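PDB 5JWC: NADH dehydrogenase, putative from Plasmodium falciparum, which probably oxidises NADH through its bound FAD and passes the electrons to ubiquinone, as a type II NADH dehydrogenase. Local coordinates for residues A[421-424]-A[425-428]; A[249-252]-A[253-257]; A[117-120]-A[121-125]. All coordinates share one frame; numbering follows the deposited sequence.

Interaction 1: A[421-424]-A[425-428]; sequences TPTA and QNAK. With FAD (flavin-adenine dinucleotide), chain C.
The flat amide of Asn426 meets one threonine over a face and another at its edge. Thr423 OG1 sits over the face, 3.5 Å from Asn426 CG, while at the edge ND2 gives a nearly straight (173°) hydrogen bond to Thr421 O, 2.9 Å away and in the plane of the Asn426 amide. The second flat group, the FAD isoalloxazine, meets the turn through its pyrimidine end. Ala424 N donates to FAD N1 at 2.9 Å, and Gln425 N donates more loosely to FAD O2 at 3.2 Å.

Thr423 is the N-cap of helix 424-440. With chi1 at 64°, its hydroxyl is tucked between its own N and carbonyl carbon, where OG1 can accept from Asn426 N at 3.1 Å. A water bridges the same OG1 to Gln425 OE1, while Gln425 NE2 is hydrogen-bonded to Gly459 O. The cap takes Asn426 N, while the first-turn amides of Ala424 and Gln425 go to the cofactor, and Ala427 CB packs 3.6 Å from FAD O5'. The partial positive charge of the helix N-terminus, directed at N1 and O2, would probably favour the reduced, anionic flavin; such a helix start typifies the FAD site in the pyridine nucleotide-disulphide oxidoreductase fold.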
# COMPACT_ATOMS: atom_id res chain seq x y z
N THR A 421 -16.78 28.70 -1.77
CA THR A 421 -15.42 28.35 -2.18
C THR A 421 -15.30 26.83 -2.41
O THR A 421 -16.03 26.07 -1.78
CB THR A 421 -14.41 28.79 -1.13
OG1 THR A 421 -14.84 28.29 0.15
CG2 THR A 421 -14.36 30.32 -1.05
N PRO A 422 -14.41 26.40 -3.32
CA PRO A 422 -14.28 24.96 -3.60
C PRO A 422 -13.52 24.22 -2.49
O PRO A 422 -12.32 23.95 -2.62
CB PRO A 422 -13.51 24.92 -4.91
CG PRO A 422 -12.65 26.19 -4.87
CD PRO A 422 -13.51 27.22 -4.16
N THR A 423 -14.22 23.90 -1.41
CA THR A 423 -13.62 23.22 -0.27
C THR A 423 -14.40 21.98 0.17
O THR A 423 -15.58 21.82 -0.17
CB THR A 423 -13.52 24.16 0.94
OG1 THR A 423 -14.85 24.52 1.35
CG2 THR A 423 -12.71 25.43 0.58
N ALA A 424 -13.74 21.10 0.92
CA ALA A 424 -14.40 19.94 1.48
C ALA A 424 -15.49 20.39 2.45
O ALA A 424 -16.57 19.80 2.49
CB ALA A 424 -13.41 19.02 2.18
N GLN A 425 -15.20 21.46 3.20
CA GLN A 425 -16.17 22.01 4.13
C GLN A 425 -17.47 22.36 3.42
O GLN A 425 -18.55 21.99 3.86
CB GLN A 425 -15.63 23.26 4.84
CG GLN A 425 -14.55 22.97 5.87
CD GLN A 425 -13.94 24.23 6.45
OE1 GLN A 425 -13.90 25.27 5.79
NE2 GLN A 425 -13.47 24.16 7.69
N ASN A 426 -17.37 23.08 2.30
CA ASN A 426 -18.59 23.46 1.60
C ASN A 426 -19.26 22.27 0.91
O ASN A 426 -20.48 22.17 0.94
CB ASN A 426 -18.32 24.60 0.60
CG ASN A 426 -18.09 25.93 1.32
OD1 ASN A 426 -18.60 26.13 2.42
ND2 ASN A 426 -17.31 26.82 0.73
N ALA A 427 -18.48 21.37 0.31
CA ALA A 427 -19.08 20.18 -0.31
C ALA A 427 -19.86 19.37 0.73
O ALA A 427 -20.95 18.87 0.46
CB ALA A 427 -18.01 19.31 -1.00
N LYS A 428 -19.30 19.25 1.93
CA LYS A 428 -19.97 18.50 2.99
C LYS A 428 -21.25 19.20 3.44
O LYS A 428 -22.30 18.56 3.62
CB LYS A 428 -19.04 18.30 4.18
CG LYS A 428 -19.67 17.43 5.25
CD LYS A 428 -18.75 17.26 6.44
CE LYS A 428 -19.30 16.23 7.43
NZ LYS A 428 -18.41 16.12 8.63
PA FAD C . -14.14 15.21 -4.86
O1A FAD C . -12.81 15.32 -5.55
O2A FAD C . -14.05 15.08 -3.38
O5B FAD C . -14.98 13.98 -5.48
C5B FAD C . -15.24 13.87 -6.86
C4B FAD C . -15.67 12.43 -7.10
O4B FAD C . -16.20 12.31 -8.40
C3B FAD C . -14.48 11.47 -7.01
O3B FAD C . -14.90 10.30 -6.35
C2B FAD C . -14.20 11.12 -8.45
O2B FAD C . -13.66 9.82 -8.56
C1B FAD C . -15.62 11.18 -9.01
N9A FAD C . -15.71 11.36 -10.46
C8A FAD C . -14.89 12.10 -11.28
N7A FAD C . -15.37 11.99 -12.54
C5A FAD C . -16.47 11.22 -12.54
C6A FAD C . -17.33 10.80 -13.55
N6A FAD C . -17.16 11.25 -14.79
N1A FAD C . -18.40 10.00 -13.23
C2A FAD C . -18.62 9.62 -11.92
N3A FAD C . -17.76 10.03 -10.91
C4A FAD C . -16.70 10.81 -11.23
N1 FAD C . -10.87 21.38 1.54
C2 FAD C . -11.09 21.88 2.80
O2 FAD C . -12.17 22.38 3.06
N3 FAD C . -10.11 21.81 3.77
C4 FAD C . -8.89 21.23 3.52
O4 FAD C . -8.04 21.17 4.42
C4X FAD C . -8.66 20.71 2.25
N5 FAD C . -7.45 20.12 1.94
C5X FAD C . -7.24 19.60 0.67
C6 FAD C . -6.04 18.99 0.36
C7 FAD C . -5.81 18.47 -0.90
C7M FAD C . -4.47 17.82 -1.19
C8 FAD C . -6.80 18.54 -1.87
C8M FAD C . -6.56 17.99 -3.25
C9 FAD C . -8.01 19.16 -1.57
C9A FAD C . -8.24 19.68 -0.30
N10 FAD C . -9.45 20.28 0.02
C10 FAD C . -9.65 20.78 1.27
C1' FAD C . -10.53 20.44 -1.01
C2' FAD C . -11.51 19.30 -1.11
O2' FAD C . -10.80 18.12 -1.36
C3' FAD C . -12.39 19.57 -2.32
O3' FAD C . -12.98 20.85 -2.24
C4' FAD C . -13.45 18.48 -2.33
O4' FAD C . -12.79 17.31 -2.75
C5' FAD C . -14.61 18.79 -3.26
O5' FAD C . -15.55 17.75 -3.12
P FAD C . -16.25 17.13 -4.43
O1P FAD C . -17.28 16.11 -4.00
O2P FAD C . -16.80 18.29 -5.22
O3P FAD C . -15.04 16.48 -5.29
O HOH W 1 -14.73 26.48 3.36

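Interaction 2: A[249-252]-A[253-257]; sequences TKEN and FHNLN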
# COMPACT_ATOMS: atom_id res chain seq x y z
N THR A 249 4.71 31.51 8.75
CA THR A 249 4.97 30.35 7.91
C THR A 249 6.28 30.50 7.12
O THR A 249 7.10 29.56 7.10
CB THR A 249 3.80 30.09 6.92
OG1 THR A 249 2.59 29.89 7.67
CG2 THR A 249 4.07 28.86 6.09
N LYS A 250 6.49 31.66 6.49
CA LYS A 250 7.73 31.92 5.74
C LYS A 250 8.94 31.86 6.67
O LYS A 250 10.00 31.34 6.31
CB LYS A 250 7.68 33.31 5.08
CG LYS A 250 9.03 33.74 4.49
CD LYS A 250 8.89 34.90 3.50
CE LYS A 250 7.86 34.65 2.42
NZ LYS A 250 7.74 35.84 1.52
N GLU A 251 8.77 32.40 7.87
CA GLU A 251 9.82 32.39 8.87
C GLU A 251 10.13 30.97 9.36
O GLU A 251 11.29 30.61 9.55
CB GLU A 251 9.41 33.30 10.02
CG GLU A 251 10.22 33.20 11.27
CD GLU A 251 9.64 34.10 12.35
OE1 GLU A 251 9.45 33.64 13.50
OE2 GLU A 251 9.34 35.28 12.01
N ASN A 252 9.09 30.17 9.56
CA ASN A 252 9.30 28.79 9.98
C ASN A 252 10.06 28.04 8.86
O ASN A 252 10.99 27.28 9.14
CB ASN A 252 7.98 28.11 10.31
CG ASN A 252 8.15 26.91 11.23
OD1 ASN A 252 8.92 26.97 12.19
ND2 ASN A 252 7.46 25.81 10.92
N PHE A 253 9.68 28.28 7.61
CA PHE A 253 10.34 27.63 6.47
C PHE A 253 11.81 28.06 6.37
O PHE A 253 12.69 27.22 6.20
CB PHE A 253 9.59 27.91 5.15
CG PHE A 253 8.40 26.97 4.91
CD1 PHE A 253 7.84 26.24 5.95
CD2 PHE A 253 7.88 26.82 3.63
CE1 PHE A 253 6.76 25.36 5.72
CE2 PHE A 253 6.80 25.94 3.38
CZ PHE A 253 6.24 25.22 4.43
N HIS A 254 12.09 29.36 6.48
CA HIS A 254 13.48 29.85 6.56
C HIS A 254 14.27 29.13 7.63
O HIS A 254 15.35 28.60 7.37
CB HIS A 254 13.53 31.35 6.84
CG HIS A 254 13.15 32.20 5.69
ND1 HIS A 254 13.22 31.74 4.37
CD2 HIS A 254 12.69 33.46 5.60
CE1 HIS A 254 12.82 32.68 3.56
NE2 HIS A 254 12.48 33.76 4.28
N ASN A 255 13.72 29.09 8.84
CA ASN A 255 14.38 28.42 9.95
C ASN A 255 14.62 26.94 9.67
O ASN A 255 15.55 26.35 10.23
CB ASN A 255 13.57 28.59 11.24
CG ASN A 255 13.46 30.06 11.69
OD1 ASN A 255 14.01 30.97 11.06
ND2 ASN A 255 12.71 30.29 12.77
N LEU A 256 13.82 26.34 8.79
CA LEU A 256 14.04 24.94 8.41
C LEU A 256 14.92 24.82 7.16
O LEU A 256 15.17 23.72 6.67
CB LEU A 256 12.71 24.22 8.15
CG LEU A 256 11.91 23.83 9.40
CD1 LEU A 256 10.45 23.59 9.05
CD2 LEU A 256 12.54 22.59 10.07
N ASN A 257 15.38 25.97 6.66
CA ASN A 257 16.26 26.03 5.49
C ASN A 257 15.59 25.54 4.21
O ASN A 257 16.24 25.06 3.28
CB ASN A 257 17.57 25.26 5.76
CG ASN A 257 18.36 25.89 6.89
OD1 ASN A 257 18.61 25.26 7.91
ND2 ASN A 257 18.71 27.16 6.72
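Phe253 begins the last turn of helix 243-255 by donating its backbone N to Thr249 O, and Thr249 CG2 lies over one face of its ring, 4.4 Å from CE1. That aromatic side chain also reaches Val201 of helix 198-218 and Val260 of strand 259-262.

At His254 the imidazole folds back along the helix: CG is anti to the carbonyl carbon (chi1 -73°), which brings a ring face over Lys250 O, 3.3 Å from CG. Lys250 runs alongside, its CG 3.5 Å from His254 NE2, before bending at chi3; its NZ goes instead to Asn235 O and Thr262 OG1. Helix 243-255 connects strands 227-232 and 259-262 of a beta-alpha-beta unit; Thr262 ends the second strand and Asn235 lies in the loop after the first.

Asn255 bonds through N to Glu251 O at 3.0 Å, and its side chain runs beside that of Glu251, ND2 4.1 Å from Glu251 CG, the flat groups 30° apart. Leu256 N bonds weakly to Asn252 O, and Leu256 CD1 approaches Asn252 ND2 at 4.2 Å; that nitrogen is held by Ile464 O and Gly465 O. Asn257 (phi 65°) closes the helix as a Schellman motif, its N bonded to His254 O at 2.7 Å.

Interaction 3: A[117-120]-A[121-125]; sequences CIDI and ENNKV
The carboxylate of Asp119 gathers the turn of a beta hairpin around itself. Strands 114-118 and 124-128 are joined here by a type I turn, Asp119 to Asn122, whose last residue, Asn122, has positive phi; this is the type I plus G1 bulge loop of a 3:5 hairpin. In the first shell, Asp119 OD2 takes two backbone donors from opposite faces of the carboxylate plane: Asn123 N at 2.7 Å and, at a poorer angle of 131°, Glu121 N at 3.0 Å. OD1 offers its syn lone pair to Asn123 ND2, which meets it in the plane of its own amide although the two flat groups stand 75° apart. The Asp119 chi1 of 61°, which sets CG between the backbone N and the carbonyl carbon, brings both carboxylate oxygens over the loop.

Around it the backbone closes the ring: Asn122 N bonds to Asp119 O, and Asp119 N to Asn123 O at 3.0 Å. The same Asn123 O also receives a CA-H...O contact from Ile118 CA at 3.2 Å. Next comes the non-hydrogen-bonded pair Ile118 and Lys124, then the hydrogen-bonded pair Cys117 and Val125, whose side chains pack together and against Leu103 of strand 99-109.

On the outside stands the second subunit of the assembly. Its Asn179 donates to Asp119 OD1, adding a further bond to the carboxylate that organises the turn, and Lys174 NZ of that subunit forms a salt bridge with Glu121 OE2.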
# COMPACT_ATOMS: atom_id res chain seq x y z
N CYS A 117 -22.73 5.66 -18.99
CA CYS A 117 -21.48 5.43 -18.27
C CYS A 117 -20.61 4.42 -19.01
O CYS A 117 -21.09 3.72 -19.90
CB CYS A 117 -21.76 4.91 -16.86
SG CYS A 117 -22.84 5.96 -15.87
N ILE A 118 -19.34 4.34 -18.63
CA ILE A 118 -18.49 3.23 -19.08
C ILE A 118 -17.84 2.54 -17.89
O ILE A 118 -17.64 3.16 -16.84
CB ILE A 118 -17.37 3.69 -20.03
CG1 ILE A 118 -16.56 4.83 -19.39
CG2 ILE A 118 -17.94 4.10 -21.35
CD1 ILE A 118 -15.32 5.19 -20.16
N ASP A 119 -17.53 1.25 -18.04
CA ASP A 119 -16.75 0.54 -17.04
C ASP A 119 -15.28 0.63 -17.39
O ASP A 119 -14.92 1.26 -18.38
CB ASP A 119 -17.21 -0.93 -16.89
CG ASP A 119 -17.08 -1.76 -18.18
OD1 ASP A 119 -17.74 -2.83 -18.23
OD2 ASP A 119 -16.34 -1.39 -19.12
N ILE A 120 -14.44 -0.02 -16.60
CA ILE A 120 -12.99 0.09 -16.75
C ILE A 120 -12.54 -0.52 -18.09
O ILE A 120 -11.44 -0.24 -18.56
CB ILE A 120 -12.27 -0.60 -15.54
CG1 ILE A 120 -10.81 -0.16 -15.43
CG2 ILE A 120 -12.42 -2.12 -15.59
CD1 ILE A 120 -10.62 1.31 -15.10
N GLU A 121 -13.41 -1.30 -18.72
CA GLU A 121 -13.10 -1.90 -20.02
C GLU A 121 -13.84 -1.22 -21.18
O GLU A 121 -13.95 -1.78 -22.27
CB GLU A 121 -13.40 -3.40 -19.97
CG GLU A 121 -12.47 -4.15 -19.00
CD GLU A 121 -12.90 -5.58 -18.70
OE1 GLU A 121 -13.79 -6.11 -19.41
OE2 GLU A 121 -12.37 -6.17 -17.73
N ASN A 122 -14.35 -0.02 -20.92
CA ASN A 122 -15.02 0.81 -21.93
C ASN A 122 -16.33 0.24 -22.42
O ASN A 122 -16.84 0.66 -23.46
CB ASN A 122 -14.10 1.07 -23.13
CG ASN A 122 -12.89 1.89 -22.76
OD1 ASN A 122 -13.01 2.98 -22.20
ND2 ASN A 122 -11.70 1.36 -23.06
N ASN A 123 -16.88 -0.71 -21.69
CA ASN A 123 -18.24 -1.14 -21.98
C ASN A 123 -19.25 -0.08 -21.54
O ASN A 123 -19.16 0.45 -20.42
CB ASN A 123 -18.52 -2.47 -21.29
CG ASN A 123 -17.57 -3.56 -21.73
OD1 ASN A 123 -17.34 -3.75 -22.93
ND2 ASN A 123 -16.96 -4.24 -20.77
N LYS A 124 -20.19 0.22 -22.42
CA LYS A 124 -21.19 1.24 -22.16
C LYS A 124 -22.32 0.71 -21.29
O LYS A 124 -22.79 -0.42 -21.45
CB LYS A 124 -21.76 1.78 -23.48
CG LYS A 124 -22.78 2.89 -23.30
CD LYS A 124 -23.19 3.51 -24.64
CE LYS A 124 -24.57 4.13 -24.53
NZ LYS A 124 -24.96 4.91 -25.74
N VAL A 125 -22.75 1.55 -20.36
CA VAL A 125 -23.86 1.23 -19.47
C VAL A 125 -24.84 2.39 -19.48
O VAL A 125 -24.44 3.56 -19.36
CB VAL A 125 -23.38 0.96 -18.03
CG1 VAL A 125 -24.53 0.46 -17.17
CG2 VAL A 125 -22.22 -0.04 -18.03

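The three local motifs, a helix start, a helix end and a hairpin, are spread through one chain without touching. Interaction 1 is the one at the flavin, with its centre about 6 Å from that of the chain. Interactions 2 and 3 each lie about 29 Å from it between centres, and their nearest atoms are about 17 and 21 Å from it. They fall on opposite sides of the chain's centre, 49 Å apart between centres. Each of these outlying contacts borders something else: the Leu256 side chain in interaction 2 comes to about 4 Å of a bound quinolone inhibitor, whereas interaction 3 meets the second subunit, with the Cys117 side chain about 7 Å from FAD.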